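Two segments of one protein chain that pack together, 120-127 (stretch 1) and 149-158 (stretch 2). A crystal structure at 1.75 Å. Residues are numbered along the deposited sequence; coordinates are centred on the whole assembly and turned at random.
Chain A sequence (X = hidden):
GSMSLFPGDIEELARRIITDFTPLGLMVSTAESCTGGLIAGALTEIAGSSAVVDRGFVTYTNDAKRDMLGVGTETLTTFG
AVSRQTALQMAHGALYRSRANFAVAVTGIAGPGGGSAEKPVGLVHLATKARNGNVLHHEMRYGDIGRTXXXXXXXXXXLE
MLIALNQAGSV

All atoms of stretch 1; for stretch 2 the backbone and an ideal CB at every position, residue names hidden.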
# COMPACT_ATOMS: atom_id res chain seq x y z
N PRO A 120 1.14 -16.04 18.17
CA PRO A 120 -0.20 -15.58 18.54
C PRO A 120 -0.65 -14.37 17.72
O PRO A 120 0.19 -13.66 17.14
CB PRO A 120 -0.06 -15.18 20.00
CG PRO A 120 1.43 -14.83 20.16
CD PRO A 120 2.17 -15.69 19.18
N VAL A 121 -1.96 -14.16 17.67
CA VAL A 121 -2.48 -12.89 17.17
C VAL A 121 -1.75 -11.75 17.88
O VAL A 121 -1.53 -11.81 19.09
CB VAL A 121 -4.02 -12.81 17.35
CG1 VAL A 121 -4.56 -11.43 16.89
CG2 VAL A 121 -4.71 -13.98 16.56
N GLY A 122 -1.33 -10.73 17.11
CA GLY A 122 -0.63 -9.58 17.68
C GLY A 122 0.90 -9.65 17.58
O GLY A 122 1.59 -8.67 17.89
N LEU A 123 1.42 -10.80 17.17
CA LEU A 123 2.85 -10.96 16.93
C LEU A 123 3.21 -10.31 15.61
O LEU A 123 2.61 -10.64 14.57
CB LEU A 123 3.23 -12.46 16.85
CG LEU A 123 4.64 -12.72 16.31
CD1 LEU A 123 5.72 -12.24 17.25
CD2 LEU A 123 4.83 -14.20 15.97
N VAL A 124 4.18 -9.41 15.61
CA VAL A 124 4.55 -8.73 14.38
C VAL A 124 6.07 -8.62 14.36
O VAL A 124 6.67 -8.23 15.37
CB VAL A 124 3.94 -7.29 14.28
CG1 VAL A 124 4.45 -6.54 12.99
CG2 VAL A 124 2.40 -7.30 14.33
N HIS A 125 6.67 -8.96 13.24
CA HIS A 125 8.11 -8.78 13.04
C HIS A 125 8.29 -7.56 12.13
O HIS A 125 7.67 -7.48 11.07
CB HIS A 125 8.72 -10.03 12.40
CG HIS A 125 8.91 -11.16 13.38
ND1 HIS A 125 9.97 -11.20 14.26
CD2 HIS A 125 8.14 -12.23 13.66
CE1 HIS A 125 9.86 -12.27 15.02
NE2 HIS A 125 8.77 -12.93 14.67
N LEU A 126 9.13 -6.62 12.57
CA LEU A 126 9.41 -5.41 11.80
C LEU A 126 10.91 -5.34 11.56
O LEU A 126 11.72 -5.66 12.46
CB LEU A 126 8.94 -4.14 12.51
CG LEU A 126 7.47 -4.00 12.91
CD1 LEU A 126 7.24 -4.60 14.31
CD2 LEU A 126 7.05 -2.55 12.87
N ALA A 127 11.28 -4.90 10.35
CA ALA A 127 12.71 -4.75 10.02
C ALA A 127 12.85 -3.49 9.18
O ALA A 127 12.02 -3.22 8.30
CB ALA A 127 13.22 -5.96 9.27
N UNK A 149 -6.63 -2.31 15.58
CA UNK A 149 -5.70 -1.96 16.67
C UNK A 149 -4.26 -2.46 16.46
O UNK A 149 -3.30 -1.68 16.63
CB UNK A 149 -6.23 -2.53 17.99
N UNK A 150 -4.11 -3.72 16.05
CA UNK A 150 -2.78 -4.30 15.76
C UNK A 150 -2.14 -3.63 14.53
O UNK A 150 -0.96 -3.33 14.53
CB UNK A 150 -2.90 -5.81 15.53
N UNK A 151 -2.95 -3.42 13.50
CA UNK A 151 -2.47 -2.74 12.29
C UNK A 151 -1.95 -1.33 12.59
O UNK A 151 -0.86 -0.93 12.15
CB UNK A 151 -3.59 -2.67 11.25
N UNK A 152 -2.71 -0.58 13.38
CA UNK A 152 -2.29 0.79 13.70
C UNK A 152 -1.06 0.76 14.62
O UNK A 152 -0.15 1.58 14.46
CB UNK A 152 -3.43 1.56 14.36
N UNK A 153 -1.03 -0.17 15.58
CA UNK A 153 0.11 -0.34 16.47
C UNK A 153 1.38 -0.64 15.65
O UNK A 153 2.47 -0.08 15.91
CB UNK A 153 -0.16 -1.46 17.48
N UNK A 154 1.20 -1.46 14.62
CA UNK A 154 2.30 -1.79 13.71
C UNK A 154 2.79 -0.56 12.92
O UNK A 154 4.02 -0.33 12.79
CB UNK A 154 1.86 -2.89 12.74
N UNK A 155 1.85 0.22 12.40
CA UNK A 155 2.19 1.46 11.68
C UNK A 155 3.04 2.36 12.58
O UNK A 155 4.12 2.81 12.17
CB UNK A 155 0.93 2.20 11.23
N UNK A 156 2.57 2.57 13.82
CA UNK A 156 3.33 3.37 14.78
C UNK A 156 4.79 2.86 14.93
O UNK A 156 5.77 3.61 14.75
CB UNK A 156 2.62 3.35 16.14
N UNK A 157 4.95 1.59 15.25
CA UNK A 157 6.30 1.05 15.46
C UNK A 157 7.16 1.18 14.20
O UNK A 157 8.34 1.50 14.30
CB UNK A 157 6.22 -0.42 15.89
N UNK A 158 6.56 0.90 13.03
CA UNK A 158 7.24 1.01 11.73
C UNK A 158 7.82 2.42 11.54
O UNK A 158 9.00 2.60 11.15
CB UNK A 158 6.27 0.68 10.59

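Stretch 2 is helical throughout, and its axis passes 9.6 Å from that of strand 123-127, the two running in nearly the same direction at 23°. Stretch 1 offers this helix a turn from Pro120 to Leu123, then the side chains of Val124 and Leu126; Leu123 points away. The surface is apolar, so shape should count for more than charge.

Position 149 has nothing of stretch 1 within 5.5 Å of its ideal CB, so this contact sets no preference. It is Glu149, whose OE2 is hydrogen-bonded elsewhere in the structure.

Position 150 points toward the turn, its ideal CB 4.9 Å from Gly122 CA. That gap leaves room for a side chain with reach, and Val121 and Val124 nearby favour an apolar one: leucine, isoleucine or methionine would suit. The residue is Ile150, chi1 m and chi2 t. Its CD1 lies 3.6 Å from Val121 CG1 and 3.7 Å from Gly122 CA, while its CG2 meets Val124 CG2 at 4.1 Å. Gly122 leaves a bare CA for the methyl to rest on, although its backbone angles call for glycine in any case.

Positions 151, 152 and 153 turn out of contact, and the visible atoms allow almost any helix-compatible residue. They are Arg151, Leu152 and Ala153.

Position 154 returns one turn after 150. Its CB points sideways, 4.5 Å from Val124 CG1 and 5.2 Å from Leu126 CD2, so a small or medium side chain fits: alanine, valine, serine or threonine. Thr154 is found, chi1 m. Its OG1 donates to Ile150 O at 2.9 Å, a hydroxyl answered within its own helix, and sits 3.4 Å from Val124 CG2.

Positions 155 and 156 have no neighbour in stretch 1; 155 points away. They hold Val155 and Arg156, and the end of the arginine leads away.

Position 157 points toward Leu126, its ideal CB already 3.8 Å from CD2 of that leucine. Such closeness favours a compact residue such as alanine, serine, threonine or valine. Thr157 presents its CG2 to Leu126 CD2 at 3.8 Å, and its OG1 is hydrogen-bonded elsewhere in the structure.

Position 158 sits sideways, its ideal CB 4.0 Å from Leu126 CD2. Alanine fits easily, and glycine or serine could also serve. Ala158 gives its methyl to the leucine, CB to Leu126 CD2 at 4.0 Å, and its backbone N comes within 3.5 Å of the same CD2. Leu126 thus packs against the helix backbone as well as its side chains.

Stretch 2 149-158: EIRLATVRTA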
# COMPACT_ATOMS: atom_id res chain seq x y z
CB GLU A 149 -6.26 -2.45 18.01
CG GLU A 149 -7.56 -1.73 18.40
CD GLU A 149 -8.89 -2.31 17.80
OE1 GLU A 149 -8.91 -3.13 16.86
OE2 GLU A 149 -9.97 -1.92 18.31
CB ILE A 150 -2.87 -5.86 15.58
CG1 ILE A 150 -3.20 -6.53 16.93
CG2 ILE A 150 -1.56 -6.44 15.00
CD1 ILE A 150 -3.81 -7.93 16.83
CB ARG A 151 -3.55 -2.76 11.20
CG ARG A 151 -3.69 -4.18 10.62
CD ARG A 151 -5.09 -4.41 10.02
NE ARG A 151 -5.55 -3.42 9.06
CZ ARG A 151 -5.33 -3.45 7.74
NH1 ARG A 151 -4.52 -4.39 7.19
NH2 ARG A 151 -5.89 -2.53 6.97
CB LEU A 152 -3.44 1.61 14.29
CG LEU A 152 -4.54 1.90 13.25
CD1 LEU A 152 -5.71 2.57 13.95
CD2 LEU A 152 -3.99 2.74 12.09
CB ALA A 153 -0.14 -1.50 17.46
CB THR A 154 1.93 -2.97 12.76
OG1 THR A 154 1.64 -4.13 13.55
CG2 THR A 154 3.09 -3.31 11.78
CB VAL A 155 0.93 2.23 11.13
CG1 VAL A 155 1.33 3.61 10.61
CG2 VAL A 155 0.17 1.41 10.02
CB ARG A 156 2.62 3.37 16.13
CG ARG A 156 3.44 4.19 17.19
CD ARG A 156 2.74 4.23 18.53
NE ARG A 156 1.46 4.91 18.44
CZ ARG A 156 0.29 4.29 18.55
NH1 ARG A 156 0.25 2.98 18.81
NH2 ARG A 156 -0.85 4.98 18.42
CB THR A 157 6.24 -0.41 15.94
OG1 THR A 157 5.37 -0.50 17.08
CG2 THR A 157 7.65 -0.93 16.28
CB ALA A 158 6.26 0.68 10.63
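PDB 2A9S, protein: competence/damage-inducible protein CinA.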